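Side-chain contact in Ras GTPase-activating-like protein IQGAP2 (PDB 5CJP), which probably acts as a scaffold that binds Rho-family GTPases such as Cdc42 through a RasGAP-related domain: residues 322-325 and 326-329. Numbering follows the deposited sequence.
Sequences NMDK and YTDL. With GTP (guanosine-5'-triphosphate), chain G.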
loop_
_atom_site.group_PDB
_atom_site.type_symbol
_atom_site.label_atom_id
_atom_site.label_comp_id
_atom_site.label_asym_id
_atom_site.label_seq_id
_atom_site.Cartn_x
_atom_site.Cartn_y
_atom_site.Cartn_z
ATOM N N ASN E 322 27.615 -21.457 -3.619
ATOM C CA ASN E 322 28.142 -22.594 -2.875
ATOM C C ASN E 322 27.020 -23.134 -2.007
ATOM O O ASN E 322 26.998 -22.915 -0.799
ATOM C CB ASN E 322 29.312 -22.169 -2.009
ATOM C CG ASN E 322 30.486 -21.724 -2.828
ATOM O OD1 ASN E 322 30.961 -22.462 -3.694
ATOM N ND2 ASN E 322 30.966 -20.513 -2.570
ATOM N N MET E 323 26.092 -23.844 -2.637
ATOM C CA MET E 323 24.942 -24.392 -1.948
ATOM C C MET E 323 25.279 -25.276 -0.754
ATOM O O MET E 323 24.412 -25.540 0.084
ATOM C CB MET E 323 24.046 -25.148 -2.938
ATOM C CG MET E 323 23.298 -24.228 -3.925
ATOM S SD MET E 323 22.344 -22.845 -3.133
ATOM C CE MET E 323 21.134 -23.810 -2.250
ATOM N N ASP E 324 26.534 -25.712 -0.664
ATOM C CA ASP E 324 26.951 -26.557 0.446
ATOM C C ASP E 324 26.798 -25.826 1.768
ATOM O O ASP E 324 26.653 -26.449 2.824
ATOM C CB ASP E 324 28.396 -27.027 0.252
ATOM C CG ASP E 324 28.507 -28.170 -0.745
ATOM O OD1 ASP E 324 27.770 -29.169 -0.581
ATOM O OD2 ASP E 324 29.331 -28.075 -1.686
ATOM N N LYS E 325 26.798 -24.498 1.714
ATOM C CA LYS E 325 26.646 -23.706 2.931
ATOM C C LYS E 325 25.241 -23.841 3.539
ATOM O O LYS E 325 25.028 -23.418 4.669
ATOM C CB LYS E 325 26.912 -22.235 2.651
ATOM C CG LYS E 325 25.648 -21.458 2.310
ATOM C CD LYS E 325 25.952 -20.052 1.856
ATOM C CE LYS E 325 26.401 -20.034 0.407
ATOM N NZ LYS E 325 27.199 -18.820 0.142
ATOM N N TYR E 326 24.296 -24.410 2.779
ATOM C CA TYR E 326 22.912 -24.599 3.229
ATOM C C TYR E 326 22.557 -26.073 3.473
ATOM O O TYR E 326 21.535 -26.370 4.091
ATOM C CB TYR E 326 21.925 -24.026 2.195
ATOM C CG TYR E 326 22.098 -22.552 1.862
ATOM C CD1 TYR E 326 21.736 -21.564 2.783
ATOM C CD2 TYR E 326 22.628 -22.145 0.631
ATOM C CE1 TYR E 326 21.889 -20.200 2.490
ATOM C CE2 TYR E 326 22.787 -20.788 0.334
ATOM C CZ TYR E 326 22.415 -19.822 1.273
ATOM O OH TYR E 326 22.581 -18.484 1.016
ATOM N N THR E 327 23.386 -26.994 2.978
ATOM C CA THR E 327 23.143 -28.440 3.155
ATOM C C THR E 327 23.827 -28.944 4.411
ATOM O O THR E 327 23.301 -29.796 5.118
ATOM C CB THR E 327 23.667 -29.264 1.955
ATOM O OG1 THR E 327 24.921 -28.724 1.511
ATOM C CG2 THR E 327 22.662 -29.258 0.811
ATOM N N ASP E 328 25.017 -28.419 4.668
ATOM C CA ASP E 328 25.782 -28.767 5.853
ATOM C C ASP E 328 25.251 -27.791 6.891
ATOM O O ASP E 328 25.917 -26.812 7.223
ATOM C CB ASP E 328 27.274 -28.522 5.592
ATOM C CG ASP E 328 28.141 -28.809 6.802
ATOM O OD1 ASP E 328 28.073 -28.044 7.785
ATOM O OD2 ASP E 328 28.892 -29.806 6.770
ATOM N N LEU E 329 24.048 -28.052 7.393
ATOM C CA LEU E 329 23.423 -27.142 8.347
ATOM C C LEU E 329 22.207 -27.711 9.077
ATOM O O LEU E 329 21.372 -28.386 8.483
ATOM C CB LEU E 329 23.011 -25.869 7.608
ATOM C CG LEU E 329 22.253 -24.783 8.367
ATOM C CD1 LEU E 329 23.049 -24.341 9.591
ATOM C CD2 LEU E 329 22.005 -23.611 7.430
HETATM P PG GTP G . 9.845 -11.621 6.159
HETATM O O1G GTP G . 9.494 -10.113 6.599
HETATM O O2G GTP G . 9.423 -12.615 7.174
HETATM O O3G GTP G . 9.118 -11.858 4.745
HETATM O O3B GTP G . 11.421 -11.622 5.828
HETATM P PB GTP G . 12.519 -12.245 6.833
HETATM O O1B GTP G . 13.438 -11.151 7.218
HETATM O O2B GTP G . 11.827 -12.996 7.905
HETATM O O3A GTP G . 13.262 -13.297 5.865
HETATM P PA GTP G . 13.985 -14.608 6.466
HETATM O O1A GTP G . 14.598 -14.241 7.764
HETATM O O2A GTP G . 13.033 -15.740 6.418
HETATM O "O5'" GTP G . 15.142 -14.865 5.377
HETATM C "C5'" GTP G . 14.787 -15.275 4.054
HETATM C "C4'" GTP G . 15.936 -16.066 3.430
HETATM O "O4'" GTP G . 17.159 -15.314 3.437
HETATM C "C3'" GTP G . 16.243 -17.274 4.312
HETATM O "O3'" GTP G . 15.294 -18.303 4.010
HETATM C "C2'" GTP G . 17.605 -17.637 3.729
HETATM O "O2'" GTP G . 17.448 -18.241 2.443
HETATM C "C1'" GTP G . 18.240 -16.255 3.562
HETATM N N9 GTP G . 19.027 -15.876 4.756
HETATM C C8 GTP G . 18.563 -15.355 5.891
HETATM N N7 GTP G . 19.582 -15.092 6.704
HETATM C C5 GTP G . 20.712 -15.457 6.093
HETATM C C6 GTP G . 22.049 -15.402 6.443
HETATM O O6 GTP G . 22.417 -14.963 7.534
HETATM N N1 GTP G . 22.999 -15.864 5.520
HETATM C C2 GTP G . 22.577 -16.373 4.288
HETATM N N2 GTP G . 23.470 -16.843 3.421
HETATM N N3 GTP G . 21.273 -16.403 3.982
HETATM C C4 GTP G . 20.350 -15.959 4.846
#
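The short helix 324-327 carries Y326 to a GTP shared with the chain of another protein, with K325 lying alongside the ring. K325 lays its aliphatic chain along the phenol: CG sits over the ring centre, 3.5 Å from the centroid and close to the normal, a CH-pi contact, and CD continues toward CZ. A lysine suits this place because its methylenes cover the aromatic face while NZ runs on to a salt bridge with an acidic side chain of the other protein's chain. With chi2 at -52° and chi3 at -65°, the M323 chain folds back to bring CE to 3.6 Å from Y326 CD2, an apolar contact, and SD to 5.0 Å from the ring centroid, an oblique Met-aromatic one. Tyrosine adds a polar end to this ring: Y326 OH accepts a nearly straight bond from GTP N2 (3.0 Å, 164°) and also hydrogen-bonds Q58 OE1. Replacing Y326 by an alanine would probably leave the guanine amino group without this acceptor and K325 without the ring beneath its chain. The backbone of Y326 is held by its N donating to M323 O at 2.9 Å, and D328 N donates to D324 O at 3.2 Å. Such bonding is characteristic of a short helical turn, here presenting an aromatic residue to a nucleotide at a protein-protein interface.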